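Local atomic coordinates of techylectin-5A (Tachypleus tridentatus, PDB entry 1JC9), a protein that agglutinates bacteria and human erythrocytes in innate immunity by recognising acetyl-bearing substances, as a calcium-containing lectin of the fibrinogen-related family. Residues S102-K107 / L114-I119; Y63-K68 / G74-Y79; W161-D166 / C170-N175. All blocks are in the same frame, centred on the assembly; numbering follows the deposited sequence.

Contact 1 (S102-K107 / L114-I119); sequences SDYFYK and LGFGNI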
loop_
_atom_site.group_PDB
_atom_site.type_symbol
_atom_site.label_atom_id
_atom_site.label_comp_id
_atom_site.label_asym_id
_atom_site.label_seq_id
_atom_site.Cartn_x
_atom_site.Cartn_y
_atom_site.Cartn_z
ATOM N N SER A 102 -14.537 -5.457 9.318
ATOM C CA SER A 102 -14.474 -4.354 8.365
ATOM C C SER A 102 -13.573 -3.218 8.844
ATOM O O SER A 102 -13.125 -2.397 8.044
ATOM C CB SER A 102 -15.880 -3.806 8.099
ATOM O OG SER A 102 -16.417 -3.213 9.268
ATOM N N ASP A 103 -13.313 -3.172 10.149
ATOM C CA ASP A 103 -12.468 -2.133 10.733
ATOM C C ASP A 103 -11.102 -2.692 11.144
ATOM O O ASP A 103 -10.441 -2.165 12.038
ATOM C CB ASP A 103 -13.172 -1.509 11.945
ATOM C CG ASP A 103 -13.334 -2.486 13.099
ATOM O OD1 ASP A 103 -13.432 -3.708 12.849
ATOM O OD2 ASP A 103 -13.378 -2.031 14.261
ATOM N N TYR A 104 -10.683 -3.753 10.465
ATOM C CA TYR A 104 -9.410 -4.410 10.736
ATOM C C TYR A 104 -8.186 -3.505 10.551
ATOM O O TYR A 104 -7.183 -3.654 11.257
ATOM C CB TYR A 104 -9.284 -5.640 9.838
ATOM C CG TYR A 104 -8.058 -6.476 10.098
ATOM C CD1 TYR A 104 -7.825 -7.037 11.355
ATOM C CD2 TYR A 104 -7.144 -6.733 9.079
ATOM C CE1 TYR A 104 -6.707 -7.839 11.588
ATOM C CE2 TYR A 104 -6.028 -7.532 9.299
ATOM C CZ TYR A 104 -5.815 -8.083 10.551
ATOM O OH TYR A 104 -4.722 -8.889 10.755
ATOM N N PHE A 105 -8.265 -2.572 9.605
ATOM C CA PHE A 105 -7.151 -1.663 9.346
ATOM C C PHE A 105 -7.219 -0.372 10.150
ATOM O O PHE A 105 -6.417 0.543 9.948
ATOM C CB PHE A 105 -7.065 -1.348 7.849
ATOM C CG PHE A 105 -6.336 -2.397 7.059
ATOM C CD1 PHE A 105 -6.784 -3.716 7.046
ATOM C CD2 PHE A 105 -5.178 -2.076 6.362
ATOM C CE1 PHE A 105 -6.083 -4.702 6.352
ATOM C CE2 PHE A 105 -4.470 -3.056 5.664
ATOM C CZ PHE A 105 -4.924 -4.372 5.662
ATOM N N TYR A 106 -8.179 -0.306 11.067
ATOM C CA TYR A 106 -8.356 0.855 11.927
ATOM C C TYR A 106 -7.429 0.642 13.125
ATOM O O TYR A 106 -7.890 0.370 14.231
ATOM C CB TYR A 106 -9.815 0.926 12.387
ATOM C CG TYR A 106 -10.178 2.183 13.141
ATOM C CD1 TYR A 106 -10.163 3.424 12.510
ATOM C CD2 TYR A 106 -10.548 2.132 14.485
ATOM C CE1 TYR A 106 -10.510 4.584 13.194
ATOM C CE2 TYR A 106 -10.895 3.294 15.182
ATOM C CZ TYR A 106 -10.871 4.514 14.526
ATOM O OH TYR A 106 -11.195 5.670 15.198
ATOM N N LYS A 107 -6.122 0.755 12.898
ATOM C CA LYS A 107 -5.142 0.533 13.958
ATOM C C LYS A 107 -4.231 1.728 14.202
ATOM O O LYS A 107 -4.097 2.597 13.349
ATOM C CB LYS A 107 -4.280 -0.690 13.626
ATOM C CG LYS A 107 -5.050 -1.997 13.486
ATOM C CD LYS A 107 -4.091 -3.180 13.480
ATOM C CE LYS A 107 -4.799 -4.496 13.188
ATOM N NZ LYS A 107 -5.946 -4.722 14.109
ATOM N N LEU A 114 5.061 -1.529 12.622
ATOM C CA LEU A 114 5.547 -2.905 12.591
ATOM C C LEU A 114 4.888 -3.810 11.551
ATOM O O LEU A 114 5.473 -4.819 11.146
ATOM C CB LEU A 114 5.389 -3.540 13.978
ATOM C CG LEU A 114 6.177 -2.882 15.119
ATOM C CD1 LEU A 114 5.807 -3.537 16.437
ATOM C CD2 LEU A 114 7.674 -2.998 14.850
ATOM N N GLY A 115 3.678 -3.460 11.123
ATOM C CA GLY A 115 2.981 -4.278 10.149
ATOM C C GLY A 115 2.018 -5.224 10.841
ATOM O O GLY A 115 2.177 -5.525 12.025
ATOM N N PHE A 116 1.011 -5.687 10.114
ATOM C CA PHE A 116 0.031 -6.601 10.680
ATOM C C PHE A 116 -0.684 -7.371 9.575
ATOM O O PHE A 116 -0.687 -6.946 8.418
ATOM C CB PHE A 116 -0.977 -5.821 11.544
ATOM C CG PHE A 116 -1.677 -4.703 10.818
ATOM C CD1 PHE A 116 -2.835 -4.946 10.084
ATOM C CD2 PHE A 116 -1.186 -3.402 10.875
ATOM C CE1 PHE A 116 -3.495 -3.913 9.420
ATOM C CE2 PHE A 116 -1.839 -2.358 10.212
ATOM C CZ PHE A 116 -2.997 -2.616 9.483
ATOM N N GLY A 117 -1.269 -8.512 9.935
ATOM C CA GLY A 117 -1.980 -9.322 8.963
ATOM C C GLY A 117 -1.139 -10.449 8.391
ATOM O O GLY A 117 0.057 -10.549 8.671
ATOM N N ASN A 118 -1.774 -11.295 7.586
ATOM C CA ASN A 118 -1.116 -12.436 6.950
ATOM C C ASN A 118 -0.793 -12.086 5.499
ATOM O O ASN A 118 -1.684 -11.708 4.736
ATOM C CB ASN A 118 -2.051 -13.652 6.998
ATOM C CG ASN A 118 -1.413 -14.906 6.439
ATOM O OD1 ASN A 118 -0.975 -14.944 5.286
ATOM N ND2 ASN A 118 -1.363 -15.951 7.258
ATOM N N ILE A 119 0.472 -12.224 5.112
ATOM C CA ILE A 119 0.889 -11.881 3.751
ATOM C C ILE A 119 0.153 -12.621 2.632
ATOM O O ILE A 119 0.274 -12.253 1.463
ATOM C CB ILE A 119 2.406 -12.084 3.556
ATOM C CG1 ILE A 119 2.777 -13.542 3.815
ATOM C CG2 ILE A 119 3.177 -11.155 4.484
ATOM C CD1 ILE A 119 4.190 -13.876 3.427
#

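Contact 2 (Y63-K68 / G74-Y79); sequences YRIWPK and GTLNVY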
loop_
_atom_site.group_PDB
_atom_site.type_symbol
_atom_site.label_atom_id
_atom_site.label_comp_id
_atom_site.label_asym_id
_atom_site.label_seq_id
_atom_site.Cartn_x
_atom_site.Cartn_y
_atom_site.Cartn_z
ATOM N N TYR A 63 7.972 -15.857 0.171
ATOM C CA TYR A 63 9.401 -16.133 0.059
ATOM C C TYR A 63 10.129 -15.336 1.124
ATOM O O TYR A 63 9.660 -14.275 1.547
ATOM C CB TYR A 63 9.940 -15.689 -1.300
ATOM C CG TYR A 63 9.479 -16.504 -2.477
ATOM C CD1 TYR A 63 10.248 -17.565 -2.958
ATOM C CD2 TYR A 63 8.284 -16.201 -3.129
ATOM C CE1 TYR A 63 9.835 -18.306 -4.071
ATOM C CE2 TYR A 63 7.861 -16.932 -4.237
ATOM C CZ TYR A 63 8.642 -17.983 -4.704
ATOM O OH TYR A 63 8.236 -18.698 -5.809
ATOM N N ARG A 64 11.281 -15.841 1.545
ATOM C CA ARG A 64 12.092 -15.159 2.540
ATOM C C ARG A 64 13.102 -14.325 1.762
ATOM O O ARG A 64 13.730 -14.815 0.823
ATOM C CB ARG A 64 12.826 -16.176 3.418
ATOM C CG ARG A 64 13.647 -15.549 4.537
ATOM C CD ARG A 64 14.438 -16.594 5.310
ATOM N NE ARG A 64 15.224 -15.989 6.385
ATOM C CZ ARG A 64 16.180 -16.621 7.059
ATOM N NH1 ARG A 64 16.478 -17.882 6.770
ATOM N NH2 ARG A 64 16.840 -15.993 8.024
ATOM N N ILE A 65 13.242 -13.059 2.128
ATOM C CA ILE A 65 14.191 -12.198 1.441
ATOM C C ILE A 65 15.170 -11.562 2.420
ATOM O O ILE A 65 14.909 -11.496 3.622
ATOM C CB ILE A 65 13.485 -11.065 0.656
ATOM C CG1 ILE A 65 12.631 -10.214 1.603
ATOM C CG2 ILE A 65 12.634 -11.657 -0.453
ATOM C CD1 ILE A 65 12.182 -8.892 0.987
ATOM N N TRP A 66 16.296 -11.100 1.885
ATOM C CA TRP A 66 17.337 -10.447 2.667
ATOM C C TRP A 66 17.482 -8.998 2.210
ATOM O O TRP A 66 18.317 -8.691 1.358
ATOM C CB TRP A 66 18.684 -11.157 2.466
ATOM C CG TRP A 66 18.924 -12.328 3.362
ATOM C CD1 TRP A 66 19.682 -12.347 4.501
ATOM C CD2 TRP A 66 18.416 -13.658 3.195
ATOM N NE1 TRP A 66 19.678 -13.607 5.051
ATOM C CE2 TRP A 66 18.908 -14.430 4.271
ATOM C CE3 TRP A 66 17.593 -14.271 2.240
ATOM C CZ2 TRP A 66 18.605 -15.790 4.420
ATOM C CZ3 TRP A 66 17.291 -15.624 2.391
ATOM C CH2 TRP A 66 17.798 -16.365 3.475
ATOM N N PRO A 67 16.661 -8.085 2.744
ATOM C CA PRO A 67 16.847 -6.709 2.281
ATOM C C PRO A 67 18.248 -6.244 2.684
ATOM O O PRO A 67 18.851 -6.801 3.608
ATOM C CB PRO A 67 15.731 -5.950 3.000
ATOM C CG PRO A 67 15.514 -6.744 4.243
ATOM C CD PRO A 67 15.600 -8.173 3.759
ATOM N N LYS A 68 18.777 -5.238 1.995
ATOM C CA LYS A 68 20.109 -4.760 2.326
ATOM C C LYS A 68 20.213 -4.296 3.771
ATOM O O LYS A 68 21.292 -4.329 4.354
ATOM C CB LYS A 68 20.532 -3.650 1.364
ATOM C CG LYS A 68 20.742 -4.164 -0.047
ATOM C CD LYS A 68 21.379 -3.124 -0.947
ATOM C CE LYS A 68 21.643 -3.709 -2.329
ATOM N NZ LYS A 68 22.297 -2.731 -3.242
ATOM N N GLY A 74 15.846 -7.178 9.805
ATOM C CA GLY A 74 15.926 -8.628 9.722
ATOM C C GLY A 74 15.453 -9.146 8.377
ATOM O O GLY A 74 15.075 -8.366 7.498
ATOM N N THR A 75 15.489 -10.460 8.193
ATOM C CA THR A 75 15.013 -11.034 6.946
ATOM C C THR A 75 13.495 -11.007 7.064
ATOM O O THR A 75 12.957 -10.925 8.170
ATOM C CB THR A 75 15.517 -12.478 6.750
ATOM O OG1 THR A 75 15.141 -13.281 7.873
ATOM C CG2 THR A 75 17.031 -12.490 6.607
ATOM N N LEU A 76 12.800 -11.074 5.939
ATOM C CA LEU A 76 11.345 -10.998 5.968
ATOM C C LEU A 76 10.702 -11.979 5.022
ATOM O O LEU A 76 11.291 -12.349 4.004
ATOM C CB LEU A 76 10.877 -9.606 5.517
ATOM C CG LEU A 76 11.715 -8.378 5.841
ATOM C CD1 LEU A 76 11.354 -7.248 4.888
ATOM C CD2 LEU A 76 11.489 -7.980 7.294
ATOM N N ASN A 77 9.481 -12.380 5.362
ATOM C CA ASN A 77 8.697 -13.240 4.495
ATOM C C ASN A 77 7.781 -12.262 3.778
ATOM O O ASN A 77 7.021 -11.529 4.416
ATOM C CB ASN A 77 7.844 -14.235 5.287
ATOM C CG ASN A 77 8.617 -15.468 5.692
ATOM O OD1 ASN A 77 9.348 -16.046 4.888
ATOM N ND2 ASN A 77 8.450 -15.890 6.940
ATOM N N VAL A 78 7.863 -12.226 2.457
ATOM C CA VAL A 78 7.021 -11.326 1.691
ATOM C C VAL A 78 6.248 -12.112 0.649
ATOM O O VAL A 78 6.629 -13.229 0.287
ATOM C CB VAL A 78 7.856 -10.246 0.961
ATOM C CG1 VAL A 78 8.602 -9.397 1.967
ATOM C CG2 VAL A 78 8.831 -10.905 -0.011
ATOM N N TYR A 79 5.153 -11.538 0.171
ATOM C CA TYR A 79 4.387 -12.206 -0.859
ATOM C C TYR A 79 4.846 -11.665 -2.199
ATOM O O TYR A 79 4.879 -10.452 -2.419
ATOM C CB TYR A 79 2.889 -11.968 -0.693
ATOM C CG TYR A 79 2.081 -12.810 -1.645
ATOM C CD1 TYR A 79 1.909 -12.429 -2.978
ATOM C CD2 TYR A 79 1.529 -14.020 -1.228
ATOM C CE1 TYR A 79 1.208 -13.235 -3.872
ATOM C CE2 TYR A 79 0.828 -14.831 -2.111
ATOM C CZ TYR A 79 0.671 -14.435 -3.428
ATOM O OH TYR A 79 -0.019 -15.247 -4.295
#

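Contact 3 (W161-D166 / C170-N175); sequences WIENED and CLHIGN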
loop_
_atom_site.group_PDB
_atom_site.type_symbol
_atom_site.label_atom_id
_atom_site.label_comp_id
_atom_site.label_asym_id
_atom_site.label_seq_id
_atom_site.Cartn_x
_atom_site.Cartn_y
_atom_site.Cartn_z
ATOM N N TRP A 161 9.018 5.973 -2.654
ATOM C CA TRP A 161 9.773 5.732 -1.432
ATOM C C TRP A 161 9.245 6.599 -0.304
ATOM O O TRP A 161 8.572 7.600 -0.544
ATOM C CB TRP A 161 11.279 5.983 -1.632
ATOM C CG TRP A 161 11.665 7.339 -2.191
ATOM C CD1 TRP A 161 11.490 7.783 -3.475
ATOM C CD2 TRP A 161 12.350 8.390 -1.497
ATOM N NE1 TRP A 161 12.028 9.039 -3.622
ATOM C CE2 TRP A 161 12.561 9.437 -2.425
ATOM C CE3 TRP A 161 12.807 8.548 -0.180
ATOM C CZ2 TRP A 161 13.211 10.630 -2.077
ATOM C CZ3 TRP A 161 13.457 9.736 0.167
ATOM C CH2 TRP A 161 13.650 10.761 -0.783
ATOM N N ILE A 162 9.506 6.188 0.931
ATOM C CA ILE A 162 9.083 6.968 2.085
ATOM C C ILE A 162 10.325 7.160 2.951
ATOM O O ILE A 162 11.294 6.407 2.827
ATOM C CB ILE A 162 7.950 6.267 2.906
ATOM C CG1 ILE A 162 8.445 4.957 3.522
ATOM C CG2 ILE A 162 6.728 6.010 2.007
ATOM C CD1 ILE A 162 8.800 3.906 2.504
ATOM N N GLU A 163 10.310 8.181 3.803
ATOM C CA GLU A 163 11.436 8.450 4.686
ATOM C C GLU A 163 11.226 7.629 5.952
ATOM O O GLU A 163 10.194 6.967 6.081
ATOM C CB GLU A 163 11.511 9.953 4.975
ATOM C CG GLU A 163 11.826 10.757 3.709
ATOM C CD GLU A 163 11.882 12.259 3.927
ATOM O OE1 GLU A 163 12.510 12.702 4.909
ATOM O OE2 GLU A 163 11.309 13.000 3.099
ATOM N N ASN A 164 12.184 7.649 6.879
ATOM C CA ASN A 164 12.038 6.850 8.090
ATOM C C ASN A 164 11.072 7.445 9.107
ATOM O O ASN A 164 10.475 8.494 8.870
ATOM C CB ASN A 164 13.402 6.572 8.747
ATOM C CG ASN A 164 14.077 7.824 9.273
ATOM O OD1 ASN A 164 13.423 8.761 9.734
ATOM N ND2 ASN A 164 15.399 7.829 9.231
ATOM N N GLU A 165 10.920 6.765 10.238
ATOM C CA GLU A 165 9.994 7.202 11.274
ATOM C C GLU A 165 10.221 8.609 11.809
ATOM O O GLU A 165 9.254 9.316 12.098
ATOM C CB GLU A 165 9.978 6.201 12.439
ATOM C CG GLU A 165 8.933 6.556 13.501
ATOM C CD GLU A 165 8.748 5.475 14.548
ATOM O OE1 GLU A 165 9.649 4.624 14.701
ATOM O OE2 GLU A 165 7.700 5.488 15.230
ATOM N N ASP A 166 11.480 9.021 11.945
ATOM C CA ASP A 166 11.778 10.360 12.449
ATOM C C ASP A 166 11.147 11.411 11.555
ATOM O O ASP A 166 10.742 12.478 12.016
ATOM C CB ASP A 166 13.288 10.601 12.516
ATOM C CG ASP A 166 13.965 9.742 13.556
ATOM O OD1 ASP A 166 13.401 9.609 14.662
ATOM O OD2 ASP A 166 15.060 9.210 13.273
ATOM N N CYS A 170 7.346 10.184 5.501
ATOM C CA CYS A 170 6.908 11.082 4.442
ATOM C C CYS A 170 6.967 10.399 3.075
ATOM O O CYS A 170 7.962 9.756 2.735
ATOM C CB CYS A 170 7.780 12.336 4.435
ATOM S SG CYS A 170 7.115 13.648 3.411
ATOM N N LEU A 171 5.905 10.564 2.292
ATOM C CA LEU A 171 5.793 9.943 0.972
ATOM C C LEU A 171 6.441 10.694 -0.194
ATOM O O LEU A 171 6.377 11.917 -0.269
ATOM C CB LEU A 171 4.315 9.723 0.644
ATOM C CG LEU A 171 3.984 9.142 -0.736
ATOM C CD1 LEU A 171 4.372 7.670 -0.795
ATOM C CD2 LEU A 171 2.496 9.297 -0.992
ATOM N N HIS A 172 7.050 9.935 -1.103
ATOM C CA HIS A 172 7.689 10.470 -2.305
ATOM C C HIS A 172 7.248 9.623 -3.502
ATOM O O HIS A 172 7.425 8.407 -3.499
ATOM C CB HIS A 172 9.214 10.388 -2.192
ATOM C CG HIS A 172 9.802 11.323 -1.184
ATOM N ND1 HIS A 172 10.150 12.621 -1.489
ATOM C CD2 HIS A 172 10.080 11.157 0.130
ATOM C CE1 HIS A 172 10.620 13.214 -0.405
ATOM N NE2 HIS A 172 10.587 12.347 0.591
ATOM N N ILE A 173 6.658 10.251 -4.512
ATOM C CA ILE A 173 6.241 9.534 -5.713
ATOM C C ILE A 173 6.473 10.384 -6.952
ATOM O O ILE A 173 6.333 11.609 -6.911
ATOM C CB ILE A 173 4.746 9.131 -5.683
ATOM C CG1 ILE A 173 3.893 10.307 -5.213
ATOM C CG2 ILE A 173 4.548 7.893 -4.812
ATOM C CD1 ILE A 173 2.405 10.032 -5.285
ATOM N N GLY A 174 6.834 9.721 -8.049
ATOM C CA GLY A 174 7.079 10.407 -9.304
ATOM C C GLY A 174 5.885 10.354 -10.245
ATOM O O GLY A 174 4.731 10.315 -9.806
ATOM N N ASN A 175 6.165 10.327 -11.544
ATOM C CA ASN A 175 5.117 10.316 -12.565
ATOM C C ASN A 175 4.137 9.152 -12.556
ATOM O O ASN A 175 4.489 8.003 -12.281
ATOM C CB ASN A 175 5.737 10.428 -13.960
ATOM C CG ASN A 175 6.458 11.745 -14.171
ATOM O OD1 ASN A 175 5.915 12.813 -13.890
ATOM N ND2 ASN A 175 7.684 11.677 -14.672
#

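Contact 1 (S102-K107 / L114-I119)
Phe-116 pushes its ring into an aromatic cluster with Tyr-104 and Phe-105, joining a loop of the fibrinogen C-terminal domain to the short strand that follows helix 109-114. No hydrogen bond crosses between 102-107 and 114-119; the evidence is the geometry of the rings. Phe-116 offers its edge to both partners. Toward Phe-105 the centroids are 5.0 Å apart and the planes stand at 70°, with Phe-116 CE1 3.8 Å above the middle of the Phe-105 ring, a T-shaped pair. Toward the face of Tyr-104 the same ring is also edge-on, at 5.8 Å between centroids, with planes at 86°. One face of Phe-116 is used differently: the Lys-107 chain runs across it, placing Lys-107 CD 3.8 Å from the Phe-116 ring centroid and almost on the ring normal, a CH-pi contact. Lys-107 NZ lies 5.5 Å from that centroid, so any cation-pi attraction is weak; the aliphatic part of the lysine does the covering. The first torsion of Phe-116 (chi1 56°) sets CG between its own N and carbonyl carbon and sends the ring across toward the loop. Tyr-104 and Phe-105 are the central residues of a type I turn; Tyr-104 CG lies anti to its N and Phe-105 CG anti to its carbonyl carbon, which sends the rings to different parts of the Phe-116 edge. Tyr-112 of the intervening helix adds another edge-to-face partner for Phe-116. Tyr-104 OH reaches past Phe-116 to the backbone, lying 3.3 Å from Gly-117 CA.

Contact 2 (Y63-K68 / G74-Y79)
Thr-75 OG1 is held by two nitrogens of Arg-64, which approaches side-on: NE lies 3.1 Å and NH2 3.2 Å from Thr-75 OG1, with the oxygen only 4° out of the guanidinium plane. Extended from CG to NE, the Arg-64 chain spans the step from its own strand position to Thr-75. The other branch of the threonine, Thr-75 CG2, sits over the face of Trp-66, 3.4 Å from the centroid of the five-membered ring and 16° off its normal, while the six-membered part of the same indole, through Trp-66 CZ2, covers one face of the guanidinium.

These groups finish a pair of neighbouring antiparallel strands of the fibrinogen-related domain, 61-65 and 76-81, joined through helix 70-73. Tyr-63 and Val-78 form one hydrogen-bonded pair, and Ile-65 and Leu-76 another, the latter including the shortest bond, Ile-65 N to Leu-76 O at 2.8 Å. Between them lies the non-hydrogen-bonded pair Arg-64 and Asn-77. On the face opposite Arg-64, Ile-65 CD1 meets Val-78 CG1 at 3.7 Å, and Pro-67 CG continues the apolar surface to Leu-76 CD1; Leu-133 of helix 127-136 packs on Ile-65 and Pro-67.

The pair therefore has two chemical sides: a mainly apolar one, covered in part by helix 127-136, and an outer one where a threonine hydroxyl, a guanidinium and an indole support one another's orientation, the arginine probably gaining some cation-pi stabilisation.

Contact 3 (W161-D166 / C170-N175)
The rings of Trp-161 and His-172 lie almost parallel, their planes 6° apart, with 3.8 Å between the centroid of the indole six-membered ring and that of the imidazole. The two residues face each other in the hairpin of strands 152-162 and 171-172, where they form an antiparallel hydrogen-bonded pair. With chi1 at 54°, Trp-161 CG stands between its own N and carbonyl carbon, which folds the indole back over the neighbouring strand. The overlap follows the length of the histidine: His-172 CB rests over the five-membered ring, 3.5 Å from its centroid, while the imidazole covers the six-membered ring.

Glu-163 comes to the same histidine at its edge. His-172 NE2 donates to Glu-163 OE2 at 2.7 Å, nearly straight at 174°, and the oxygen lies in the imidazole plane. It is met on its anti side, and carboxylate and ring are nearly coplanar. The Glu-163 chain, extended beyond CG, carries the carboxylate to the imidazole edge, with Cys-170 CB alongside, 3.8 Å from Glu-163 OE2.

Backbone bonds set this register: Trp-161 N to His-172 O, His-172 N to Trp-161 O at 2.8 Å, and Glu-163 N to Cys-170 O at 3.0 Å. On the other side of the strands, Ile-162 CG2 touches Leu-171 CD1 at 4.0 Å. Both of these aliphatic residues also pack on Trp-215, and Ile-162 continues onto helix 127-136.

Stacking fixes the tilt of the imidazole and the carboxylate bond fixes its rotation within that plane. A carboxylate held so close would be expected to favour a protonated, positively charged histidine, which in turn could strengthen attraction to the indole face.

In the fold
All three contacts reach the same antiparallel sheet of the fibrinogen-related domain and follow one another along the chain. Contacts 1 and 2 touch directly, although their centres are 19 Å apart: Ile-119 O lies 3.4 Å from Tyr-79 CB. Contact 3 stands apart, its nearest atoms about 8 Å from contact 1 and about 12 Å from contact 2, but helix 127-136 packs against both contacts 2 and 3. Relative to the acetyl-sugar pocket, the side chain of Leu-171 in contact 3 is about 9 Å from that of Arg-186, and Phe-105 in contact 1 about 11 Å from Tyr-210. Contact 2 lies away from both the sugar pocket and the calcium site.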